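Local coordinates for aminotransferase class-III (Sphaerobacter thermophilus DSM 20745, PDB 6K8H), which belongs to the class-III aminotransferases of the pyridoxal-phosphate-dependent fold, forms an assembly of two chains and holds (5-hydroxy-4,6-dimethylpyridin-3-yl)methyl dihydrogen phosphate in its pocket, at residues B[106-111]-B[121-126]; B[148-153]-B[197-202]; B[218-223]-B[251-256]; B[288-293]-B[322-327]. All coordinates share one frame; numbering follows the deposited sequence.

Contact 1 of 4, residues B[106-111]-B[121-126]; sequences ALAELL and VRFTNS. With PLR ((5-hydroxy-4,6-dimethylpyridin-3-yl)methyl dihydrogen phosphate), chain D.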
# COMPACT_ATOMS: atom_id res chain seq x y z
N ALA B 106 14.84 6.04 -13.41
CA ALA B 106 14.80 5.23 -14.63
C ALA B 106 13.37 4.79 -14.96
O ALA B 106 12.91 4.93 -16.11
CB ALA B 106 15.71 4.02 -14.47
N LEU B 107 12.64 4.29 -13.95
CA LEU B 107 11.27 3.87 -14.22
C LEU B 107 10.36 5.05 -14.55
O LEU B 107 9.49 4.95 -15.43
CB LEU B 107 10.70 3.07 -13.04
CG LEU B 107 9.36 2.39 -13.36
CD1 LEU B 107 9.41 1.64 -14.70
CD2 LEU B 107 8.91 1.43 -12.24
N ALA B 108 10.53 6.18 -13.85
CA ALA B 108 9.74 7.36 -14.18
C ALA B 108 10.02 7.84 -15.61
O ALA B 108 9.09 8.25 -16.33
CB ALA B 108 10.02 8.47 -13.16
N GLU B 109 11.29 7.79 -16.04
CA GLU B 109 11.62 8.16 -17.41
C GLU B 109 10.91 7.26 -18.42
O GLU B 109 10.34 7.74 -19.40
CB GLU B 109 13.14 8.12 -17.59
CG GLU B 109 13.83 9.44 -17.18
CD GLU B 109 15.34 9.33 -17.00
OE1 GLU B 109 15.89 8.21 -17.07
OE2 GLU B 109 15.99 10.38 -16.76
N LEU B 110 10.88 5.94 -18.17
CA LEU B 110 10.17 5.06 -19.09
C LEU B 110 8.67 5.37 -19.14
O LEU B 110 8.08 5.50 -20.22
CB LEU B 110 10.40 3.59 -18.70
CG LEU B 110 9.76 2.54 -19.63
CD1 LEU B 110 10.61 1.26 -19.67
CD2 LEU B 110 8.32 2.22 -19.21
N LEU B 111 8.03 5.47 -17.96
CA LEU B 111 6.58 5.71 -17.94
C LEU B 111 6.22 7.04 -18.59
O LEU B 111 5.24 7.12 -19.35
CB LEU B 111 6.05 5.68 -16.50
CG LEU B 111 5.98 4.30 -15.83
CD1 LEU B 111 5.51 4.43 -14.37
CD2 LEU B 111 5.08 3.37 -16.61
N VAL B 121 5.56 11.60 -12.40
CA VAL B 121 4.97 10.50 -11.64
C VAL B 121 5.53 10.49 -10.23
O VAL B 121 6.56 11.10 -9.94
CB VAL B 121 5.18 9.12 -12.31
CG1 VAL B 121 4.76 9.14 -13.77
CG2 VAL B 121 6.63 8.67 -12.18
N ARG B 122 4.81 9.79 -9.35
CA ARG B 122 5.25 9.38 -8.02
C ARG B 122 4.83 7.92 -7.81
O ARG B 122 3.74 7.52 -8.24
CB ARG B 122 4.64 10.24 -6.91
CG ARG B 122 5.19 11.65 -6.82
CD ARG B 122 4.50 12.44 -5.72
NE ARG B 122 5.03 12.18 -4.37
CZ ARG B 122 6.03 12.86 -3.81
NH1 ARG B 122 6.63 13.83 -4.47
NH2 ARG B 122 6.43 12.58 -2.57
N PHE B 123 5.67 7.15 -7.12
CA PHE B 123 5.40 5.74 -6.87
C PHE B 123 4.82 5.54 -5.48
O PHE B 123 5.18 6.25 -4.52
CB PHE B 123 6.67 4.91 -7.05
CG PHE B 123 7.23 4.99 -8.44
CD1 PHE B 123 6.70 4.22 -9.46
CD2 PHE B 123 8.26 5.88 -8.73
CE1 PHE B 123 7.19 4.31 -10.74
CE2 PHE B 123 8.76 5.98 -10.02
CZ PHE B 123 8.22 5.20 -11.03
N THR B 124 3.91 4.57 -5.37
CA THR B 124 3.29 4.15 -4.13
C THR B 124 3.50 2.65 -3.98
O THR B 124 4.19 2.04 -4.79
CB THR B 124 1.80 4.50 -4.12
OG1 THR B 124 1.15 3.69 -5.11
CG2 THR B 124 1.57 5.99 -4.45
N ASN B 125 2.87 2.04 -2.97
CA ASN B 125 3.07 0.62 -2.71
C ASN B 125 1.88 -0.24 -3.12
O ASN B 125 1.89 -1.46 -2.87
CB ASN B 125 3.42 0.41 -1.24
CG ASN B 125 4.62 1.23 -0.85
OD1 ASN B 125 5.73 0.92 -1.27
ND2 ASN B 125 4.39 2.32 -0.12
N SER B 126 0.85 0.35 -3.73
CA SER B 126 -0.33 -0.40 -4.17
C SER B 126 -1.12 0.48 -5.12
O SER B 126 -0.97 1.71 -5.13
CB SER B 126 -1.19 -0.85 -3.00
OG SER B 126 -1.68 0.27 -2.32
N1 PLR D . -7.87 -0.10 -9.53
C2 PLR D . -8.17 -1.12 -10.32
C2A PLR D . -8.89 -0.86 -11.61
C3 PLR D . -7.80 -2.43 -9.97
O3 PLR D . -8.12 -3.44 -10.80
C4 PLR D . -7.12 -2.65 -8.76
C4A PLR D . -6.72 -4.01 -8.38
C5 PLR D . -6.81 -1.55 -7.95
C6 PLR D . -7.22 -0.32 -8.37
C5A PLR D . -6.10 -1.71 -6.63
O4P PLR D . -4.69 -2.11 -6.73
P PLR D . -4.02 -2.91 -5.51
O1P PLR D . -4.27 -2.08 -4.30
O2P PLR D . -4.72 -4.22 -5.44
O3P PLR D . -2.57 -3.05 -5.84

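Contact 2 of 4, residues B[148-153]-B[197-202]; sequences AKFDGC and LPFNDI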
# COMPACT_ATOMS: atom_id res chain seq x y z
N ALA B 148 -16.28 12.20 -7.71
CA ALA B 148 -17.26 11.42 -8.43
C ALA B 148 -16.58 10.16 -8.95
O ALA B 148 -15.42 10.19 -9.36
CB ALA B 148 -17.85 12.21 -9.60
N LYS B 149 -17.31 9.05 -8.88
CA LYS B 149 -16.88 7.78 -9.49
C LYS B 149 -18.10 7.11 -10.09
O LYS B 149 -19.22 7.60 -9.94
CB LYS B 149 -16.20 6.86 -8.47
CG LYS B 149 -17.11 6.49 -7.30
CD LYS B 149 -16.54 5.30 -6.59
CE LYS B 149 -16.72 4.04 -7.40
NZ LYS B 149 -16.49 2.83 -6.56
N PHE B 150 -17.90 5.98 -10.75
CA PHE B 150 -18.97 5.32 -11.50
C PHE B 150 -19.49 4.09 -10.76
O PHE B 150 -18.72 3.30 -10.21
CB PHE B 150 -18.49 4.98 -12.92
CG PHE B 150 -18.30 6.21 -13.77
CD1 PHE B 150 -17.13 6.95 -13.71
CD2 PHE B 150 -19.34 6.68 -14.56
CE1 PHE B 150 -16.98 8.12 -14.46
CE2 PHE B 150 -19.20 7.84 -15.32
CZ PHE B 150 -18.01 8.56 -15.27
N ASP B 151 -20.81 3.94 -10.78
CA ASP B 151 -21.51 2.85 -10.10
C ASP B 151 -20.97 1.48 -10.51
O ASP B 151 -20.75 1.21 -11.70
CB ASP B 151 -23.00 2.95 -10.43
CG ASP B 151 -23.86 2.17 -9.48
OD1 ASP B 151 -23.45 1.97 -8.32
OD2 ASP B 151 -24.97 1.76 -9.87
N GLY B 152 -20.75 0.62 -9.52
CA GLY B 152 -20.35 -0.75 -9.78
C GLY B 152 -18.89 -0.94 -10.13
O GLY B 152 -18.51 -2.04 -10.55
N CYS B 153 -18.05 0.07 -9.93
CA CYS B 153 -16.66 -0.02 -10.35
C CYS B 153 -15.72 -0.10 -9.16
O CYS B 153 -15.91 0.59 -8.15
CB CYS B 153 -16.27 1.19 -11.20
SG CYS B 153 -17.03 1.28 -12.83
N LEU B 197 -21.91 8.19 -10.57
CA LEU B 197 -22.28 8.45 -11.95
C LEU B 197 -22.59 7.15 -12.68
O LEU B 197 -22.14 6.07 -12.28
CB LEU B 197 -21.14 9.17 -12.69
CG LEU B 197 -20.50 10.37 -11.99
CD1 LEU B 197 -19.21 10.76 -12.69
CD2 LEU B 197 -21.46 11.54 -11.96
N PRO B 198 -23.38 7.21 -13.76
CA PRO B 198 -23.65 6.01 -14.56
C PRO B 198 -22.66 5.80 -15.71
O PRO B 198 -22.58 6.63 -16.62
CB PRO B 198 -25.07 6.26 -15.10
CG PRO B 198 -25.18 7.78 -15.17
CD PRO B 198 -24.26 8.34 -14.10
N PHE B 199 -21.92 4.68 -15.68
CA PHE B 199 -20.90 4.45 -16.70
C PHE B 199 -21.56 4.33 -18.08
O PHE B 199 -22.61 3.71 -18.23
CB PHE B 199 -20.09 3.18 -16.37
CG PHE B 199 -18.82 3.02 -17.17
CD1 PHE B 199 -17.66 3.70 -16.81
CD2 PHE B 199 -18.78 2.18 -18.27
CE1 PHE B 199 -16.47 3.54 -17.53
CE2 PHE B 199 -17.60 2.02 -19.00
CZ PHE B 199 -16.45 2.71 -18.62
N ASN B 200 -20.96 5.00 -19.08
CA ASN B 200 -21.43 4.95 -20.47
C ASN B 200 -22.84 5.51 -20.65
O ASN B 200 -23.57 5.14 -21.58
CB ASN B 200 -21.37 3.52 -21.04
CG ASN B 200 -20.11 3.28 -21.85
OD1 ASN B 200 -19.57 4.19 -22.46
ND2 ASN B 200 -19.64 2.03 -21.86
N ASP B 201 -23.25 6.41 -19.76
CA ASP B 201 -24.52 7.12 -19.87
C ASP B 201 -24.16 8.60 -19.75
O ASP B 201 -24.09 9.15 -18.64
CB ASP B 201 -25.50 6.61 -18.80
CG ASP B 201 -26.73 7.49 -18.64
OD1 ASP B 201 -26.87 8.51 -19.34
OD2 ASP B 201 -27.57 7.13 -17.78
N ILE B 202 -23.89 9.24 -20.89
CA ILE B 202 -23.31 10.58 -20.83
C ILE B 202 -24.34 11.59 -20.33
O ILE B 202 -23.98 12.56 -19.66
CB ILE B 202 -22.70 10.98 -22.19
CG1 ILE B 202 -21.91 12.30 -22.06
CG2 ILE B 202 -23.78 11.12 -23.25
CD1 ILE B 202 -20.87 12.29 -20.95
O HOH W 1 -21.81 2.71 -13.72

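Contact 3 of 4, residues B[218-223]-B[251-256]; sequences AVLIDP and VLIFDE. With PLR ((5-hydroxy-4,6-dimethylpyridin-3-yl)methyl dihydrogen phosphate), chain D.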
# COMPACT_ATOMS: atom_id res chain seq x y z
N ALA B 218 -12.65 15.90 -8.31
CA ALA B 218 -12.22 14.93 -9.31
C ALA B 218 -13.37 14.05 -9.76
O ALA B 218 -14.33 13.81 -9.02
CB ALA B 218 -11.10 14.02 -8.77
N VAL B 219 -13.24 13.54 -10.99
CA VAL B 219 -13.99 12.39 -11.48
C VAL B 219 -12.99 11.26 -11.71
O VAL B 219 -12.02 11.43 -12.45
CB VAL B 219 -14.75 12.69 -12.78
CG1 VAL B 219 -15.40 11.41 -13.32
CG2 VAL B 219 -15.80 13.78 -12.59
N LEU B 220 -13.24 10.11 -11.09
CA LEU B 220 -12.36 8.95 -11.21
C LEU B 220 -13.05 7.93 -12.09
O LEU B 220 -14.21 7.59 -11.85
CB LEU B 220 -12.06 8.37 -9.82
CG LEU B 220 -11.44 7.00 -9.65
CD1 LEU B 220 -9.96 7.07 -9.99
CD2 LEU B 220 -11.68 6.54 -8.23
N ILE B 221 -12.35 7.46 -13.13
CA ILE B 221 -12.98 6.56 -14.09
C ILE B 221 -11.98 5.49 -14.54
O ILE B 221 -10.84 5.80 -14.89
CB ILE B 221 -13.53 7.32 -15.31
CG1 ILE B 221 -14.21 6.34 -16.26
CG2 ILE B 221 -12.43 8.15 -15.98
CD1 ILE B 221 -14.93 7.01 -17.42
N ASP B 222 -12.42 4.22 -14.49
CA ASP B 222 -11.70 3.12 -15.11
C ASP B 222 -12.13 3.01 -16.57
O ASP B 222 -13.31 2.73 -16.83
CB ASP B 222 -12.01 1.83 -14.36
CG ASP B 222 -11.32 0.60 -14.92
OD1 ASP B 222 -10.98 0.55 -16.13
OD2 ASP B 222 -11.13 -0.37 -14.13
N PRO B 223 -11.22 3.17 -17.55
CA PRO B 223 -11.58 3.18 -18.97
C PRO B 223 -12.25 1.88 -19.46
O PRO B 223 -13.05 1.96 -20.36
CB PRO B 223 -10.26 3.41 -19.72
CG PRO B 223 -9.30 3.91 -18.67
CD PRO B 223 -9.78 3.31 -17.36
N VAL B 251 -10.66 17.69 -11.83
CA VAL B 251 -9.54 16.83 -12.20
C VAL B 251 -10.09 15.50 -12.72
O VAL B 251 -10.83 14.81 -12.01
CB VAL B 251 -8.61 16.61 -11.01
CG1 VAL B 251 -7.57 15.56 -11.33
CG2 VAL B 251 -7.95 17.93 -10.57
N LEU B 252 -9.72 15.13 -13.94
CA LEU B 252 -10.11 13.84 -14.50
C LEU B 252 -8.99 12.83 -14.22
O LEU B 252 -7.85 12.99 -14.68
CB LEU B 252 -10.38 13.96 -16.01
CG LEU B 252 -10.78 12.69 -16.79
CD1 LEU B 252 -12.00 11.98 -16.20
CD2 LEU B 252 -11.03 13.05 -18.26
N ILE B 253 -9.32 11.80 -13.43
CA ILE B 253 -8.39 10.75 -13.05
C ILE B 253 -8.78 9.46 -13.77
O ILE B 253 -9.88 8.94 -13.56
CB ILE B 253 -8.37 10.51 -11.53
CG1 ILE B 253 -8.06 11.80 -10.76
CG2 ILE B 253 -7.37 9.42 -11.19
CD1 ILE B 253 -8.28 11.65 -9.29
N PHE B 254 -7.87 8.91 -14.56
CA PHE B 254 -8.04 7.57 -15.10
C PHE B 254 -7.45 6.55 -14.13
O PHE B 254 -6.32 6.73 -13.66
CB PHE B 254 -7.36 7.41 -16.46
CG PHE B 254 -8.16 7.96 -17.61
CD1 PHE B 254 -9.25 8.79 -17.39
CD2 PHE B 254 -7.81 7.66 -18.92
CE1 PHE B 254 -9.97 9.32 -18.44
CE2 PHE B 254 -8.54 8.17 -19.99
CZ PHE B 254 -9.63 9.00 -19.74
N ASP B 255 -8.21 5.51 -13.83
CA ASP B 255 -7.71 4.35 -13.09
C ASP B 255 -7.28 3.32 -14.12
O ASP B 255 -8.11 2.58 -14.65
CB ASP B 255 -8.77 3.80 -12.14
CG ASP B 255 -8.28 2.59 -11.34
OD1 ASP B 255 -7.21 2.04 -11.66
OD2 ASP B 255 -8.98 2.19 -10.37
N GLU B 256 -5.98 3.28 -14.42
CA GLU B 256 -5.41 2.29 -15.33
C GLU B 256 -4.60 1.23 -14.59
O GLU B 256 -3.66 0.66 -15.16
CB GLU B 256 -4.56 2.96 -16.40
CG GLU B 256 -5.34 3.95 -17.28
CD GLU B 256 -5.02 3.80 -18.78
OE1 GLU B 256 -4.92 2.65 -19.28
OE2 GLU B 256 -4.90 4.85 -19.45
N1 PLR D . -7.87 -0.10 -9.53
C2 PLR D . -8.17 -1.12 -10.32
C2A PLR D . -8.89 -0.86 -11.61
C3 PLR D . -7.80 -2.43 -9.97
O3 PLR D . -8.12 -3.44 -10.80
C4 PLR D . -7.12 -2.65 -8.76
C4A PLR D . -6.72 -4.01 -8.38
C5 PLR D . -6.81 -1.55 -7.95
C6 PLR D . -7.22 -0.32 -8.37
C5A PLR D . -6.10 -1.71 -6.63
O4P PLR D . -4.69 -2.11 -6.73
P PLR D . -4.02 -2.91 -5.51
O1P PLR D . -4.27 -2.08 -4.30
O2P PLR D . -4.72 -4.22 -5.44
O3P PLR D . -2.57 -3.05 -5.84

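Contact 4 of 4, residues B[288-293]-B[322-327]; sequences FPVGAV and PVTMVA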
# COMPACT_ATOMS: atom_id res chain seq x y z
N PHE B 288 6.17 -7.19 -8.12
CA PHE B 288 6.44 -6.73 -6.77
C PHE B 288 5.46 -5.63 -6.40
O PHE B 288 4.87 -5.00 -7.29
CB PHE B 288 7.89 -6.24 -6.68
CG PHE B 288 8.89 -7.36 -6.78
CD1 PHE B 288 9.27 -7.86 -8.02
CD2 PHE B 288 9.43 -7.95 -5.64
CE1 PHE B 288 10.18 -8.91 -8.12
CE2 PHE B 288 10.34 -9.00 -5.74
CZ PHE B 288 10.71 -9.48 -6.98
N PRO B 289 5.22 -5.40 -5.11
CA PRO B 289 4.19 -4.42 -4.71
C PRO B 289 4.51 -3.04 -5.26
O PRO B 289 5.65 -2.58 -5.20
CB PRO B 289 4.22 -4.47 -3.18
CG PRO B 289 4.84 -5.79 -2.84
CD PRO B 289 5.83 -6.04 -3.93
N VAL B 290 3.49 -2.38 -5.80
CA VAL B 290 3.72 -1.15 -6.56
C VAL B 290 2.42 -0.41 -6.82
O VAL B 290 1.35 -1.03 -6.92
CB VAL B 290 4.41 -1.46 -7.90
CG1 VAL B 290 3.46 -2.22 -8.79
CG2 VAL B 290 4.95 -0.19 -8.57
N GLY B 291 2.52 0.91 -6.93
CA GLY B 291 1.50 1.73 -7.55
C GLY B 291 2.17 2.99 -8.04
O GLY B 291 3.35 3.24 -7.77
N ALA B 292 1.42 3.80 -8.76
CA ALA B 292 1.98 5.06 -9.22
C ALA B 292 0.85 6.00 -9.56
O ALA B 292 -0.19 5.57 -10.05
CB ALA B 292 2.90 4.87 -10.45
N VAL B 293 1.06 7.28 -9.31
CA VAL B 293 0.14 8.32 -9.73
C VAL B 293 0.95 9.29 -10.57
O VAL B 293 2.06 9.68 -10.18
CB VAL B 293 -0.52 9.01 -8.52
CG1 VAL B 293 0.52 9.37 -7.47
CG2 VAL B 293 -1.28 10.24 -8.95
N PRO B 322 14.20 0.06 -4.52
CA PRO B 322 14.91 -0.34 -5.75
C PRO B 322 14.50 -1.71 -6.29
O PRO B 322 14.61 -1.93 -7.50
CB PRO B 322 16.38 -0.32 -5.32
CG PRO B 322 16.41 0.68 -4.19
CD PRO B 322 15.11 0.49 -3.46
N VAL B 323 14.05 -2.64 -5.46
CA VAL B 323 13.63 -3.92 -6.01
C VAL B 323 12.44 -3.73 -6.94
O VAL B 323 12.46 -4.17 -8.10
CB VAL B 323 13.35 -4.94 -4.90
CG1 VAL B 323 12.77 -6.19 -5.51
CG2 VAL B 323 14.64 -5.25 -4.17
N THR B 324 11.38 -3.08 -6.45
CA THR B 324 10.22 -2.82 -7.29
C THR B 324 10.59 -1.99 -8.51
O THR B 324 10.10 -2.24 -9.62
CB THR B 324 9.13 -2.11 -6.49
OG1 THR B 324 8.73 -2.93 -5.39
CG2 THR B 324 7.90 -1.79 -7.38
N MET B 325 11.48 -1.01 -8.35
CA MET B 325 11.84 -0.15 -9.48
C MET B 325 12.58 -0.92 -10.56
O MET B 325 12.30 -0.76 -11.75
CB MET B 325 12.68 1.04 -9.00
CG MET B 325 11.93 1.97 -8.05
SD MET B 325 10.52 2.84 -8.78
CE MET B 325 9.16 1.72 -8.38
N VAL B 326 13.51 -1.79 -10.15
CA VAL B 326 14.28 -2.58 -11.10
C VAL B 326 13.41 -3.64 -11.77
O VAL B 326 13.47 -3.84 -12.99
CB VAL B 326 15.50 -3.18 -10.37
CG1 VAL B 326 16.06 -4.33 -11.13
CG2 VAL B 326 16.57 -2.08 -10.15
N ALA B 327 12.58 -4.33 -10.99
CA ALA B 327 11.69 -5.34 -11.58
C ALA B 327 10.69 -4.69 -12.53
O ALA B 327 10.40 -5.24 -13.61
CB ALA B 327 10.98 -6.11 -10.47

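Contact 1 of 4, residues B[106-111]-B[121-126]
Two first torsions bring Leu107 and Phe123 together: CG of Leu107 stands anti to its backbone N (chi1 -170°), and CG of Phe123 lies anti to its carbonyl carbon (chi1 -61°). They put CD2 and CG of the leucine against the CE1 and CZ end of the ring. Leu107 CD2 lies 3.7 Å from Phe123 CE1, and its branch carbon CG lies 3.8 Å from Phe123 CZ, an oblique approach. Leu111 comes from one helical turn further on, tip to tip, with its CD1 4.0 Å from Phe123 CE1. The ring's in-plane edge is directed at the backbone of Ala108, whose N is 3.8 Å from Phe123 CZ. Beside the ring, Ala108 CB meets Val121 CG2 at 3.5 Å, the shortest approach between helix and strand. Ala108 CA and Val121 CA are also the nearest such pair, at 6.3 Å, consistent with the small alanine. All five touching residues are buried and the side-chain contacts are apolar. The segment axes pass 9.1 Å apart at 123°, and Met325 of helix 322-334 touches both Leu107 and Phe123. Beyond the strand the chain turns toward the ligand. Thr124 OG1 donates to Ser126 O at 2.9 Å, and Ser126 OG caps Glu129 N. With Gly127 N and Thr128 OG1 hydrogen-bonded to the bound ligand, this is a helix layered on the outermost strand of the sheet within this chain, leading into a phosphate site at a helix N-terminus, as expected of the pyridoxal-phosphate-dependent aminotransferase fold.

Contact 2 of 4, residues B[148-153]-B[197-202]
The Phe150 ring is sandwiched between Leu197 and Phe199. Over one face sits Leu197 CB, 3.9 Å from the Phe150 ring centroid in a CH-pi contact, with Leu197 CD1 above the rim of that same face. On the opposite face Phe199 presents its edge, CD1 leading: the Phe150 and Phe199 ring centroids are 5.7 Å apart and their planes stand at 87°, a T-shaped pair. An anti placement of Phe199 CG to its backbone N (chi1 -166°) aims that edge. Leu197 CD1 also reaches Ala148 CB at 3.7 Å.

Behind this apolar shell lies a short parallel bridge between Phe150 and Leu197, whose side chains occupy the same face of the sheet. Leu197 N donates to Lys149 O at 2.8 Å, and Asp151 N donates to Leu197 O at 2.9 Å in a nearly straight bond (171°). Both segments then turn in type II beta turns, Phe150-Cys153 and Pro198-Asp201, with Gly152 and Asn200 taking the positive-phi positions. A water links the two turns, donating to Asp151 O at 2.7 Å and accepting from Phe199 N at 2.8 Å. Lys149 NZ ties down the first turn through Cys153 O and is gripped further by Val163 O and Ala161 O. The second turn delivers Asp201 to the N-cap of helix 202-211, where its OD1 accepts from Gly204 N. Leu241 of helix 235-248 and Thr205 of helix 202-211 also touch Phe150. Strand 194-197, outermost in the sheet within this chain, and its parallel neighbour 146-150 form this edge of the alpha/beta aminotransferase fold.

Contact 3 of 4, residues B[218-223]-B[251-256]
Asp255 begins against Leu220 and Ile221 and ends at the ligand. Its CB lies 4.1 Å from Leu220 CD1 and close to the carbonyl oxygen of Ile221. CG is anti to the backbone N (chi1 -180°), which carries the carboxylate off the end of the strand toward the pyridine ring, and Asp255 CG lies 3.3 Å from N1 of the bound ligand. Asp255 OD2 lies 2.7 Å from the same ligand N1; OD2 is hydrogen-bonded to His155 ND1. OD1 accepts from Val257 N, so both oxygens of the carboxylate have protein partners that would fix its rotation.

The backbone beneath is a parallel ladder. Val219 N to Val251 O, Ile253 N to Val219 O and Ile221 N to Ile253 O lead up to Asp255 N, which donates to Ile221 O at 2.9 Å from 41° above the carbonyl plane. With helix 235-248 these strands form a beta-alpha-beta unit, and a carboxylate set against the pyridine nitrogen at the strand end is characteristic of pyridoxal-phosphate-dependent aminotransferases.

On the sheet face bearing Phe254, Ile221 CG2 lies 3.5 Å from Phe254 CD1, the two side chains side by side. On the other face Leu220 CD1 meets Ile253 CG2 at 3.7 Å. Past the ladder, Pro223 CD rests 3.3 Å from Asp255 O, while Asp222, with OD1 held by Asn224 N, brings OD2 to 3.4 Å from the ligand methyl C2A.

Contact 4 of 4, residues B[288-293]-B[322-327]
Val323 stands over one face of the Phe288 ring. Its CG1 is 4.0 Å from the ring centroid and 22° off the ring normal, a CH-pi contact displaced toward the rim, with Phe288 CE2 nearest at 3.7 Å. Ala327, one turn along the helix, approaches the same ring obliquely, its CB 3.5 Å from Phe288 CD1. Val323 and Ala327, four residues apart, thus both face the ring.

Thr324 works between them and the chain that follows Phe288. With CG2 anti to the backbone N and OG1 anti to the carbonyl carbon (chi1 -60°), both its branches border Pro289 O: Thr324 OG1 lies 3.1 Å from Pro289 O and Thr324 CG2 3.2 Å. The methyl reaches on to cross Val290 obliquely, CG2 3.5 Å from Val290 CB. Thr324 N donates to Asn321 OD1, just ahead of the helix.

Further out, Val87 of helix 81-91 touches Phe288, and Val95 of the second subunit packs against the same ring. Strand 291-295, into which this chain runs, lies between strands 120-124 and 277-281. Met325 touches Leu107 and Phe123, which places helix 322-334 against both helix 102-114 and strand 120-124.

In the fold
All four contacts reach one seven-stranded mixed sheet. Contacts 1 and 4 share one end of it: their centres lie 7 Å apart, and Thr124 N is 2.8 Å from Gly291 O, a probable hydrogen bond between neighbouring antiparallel strands. Contacts 2 and 3 share the other part, centres 11 Å apart, with Ala148 O 2.8 Å from Leu220 N, a probable hydrogen bond. Contacts 2 and 4 lie on opposite sides of the chain's centre, 30 Å apart between centres. The ligand is touched by contacts 1 and 3: contact 1 approaches its phosphate through Ser126, and contact 3 its pyridine ring through Asp222 and Asp255, although their nearest atoms are about 9 Å apart. Contacts 1 and 4 also touch the second subunit.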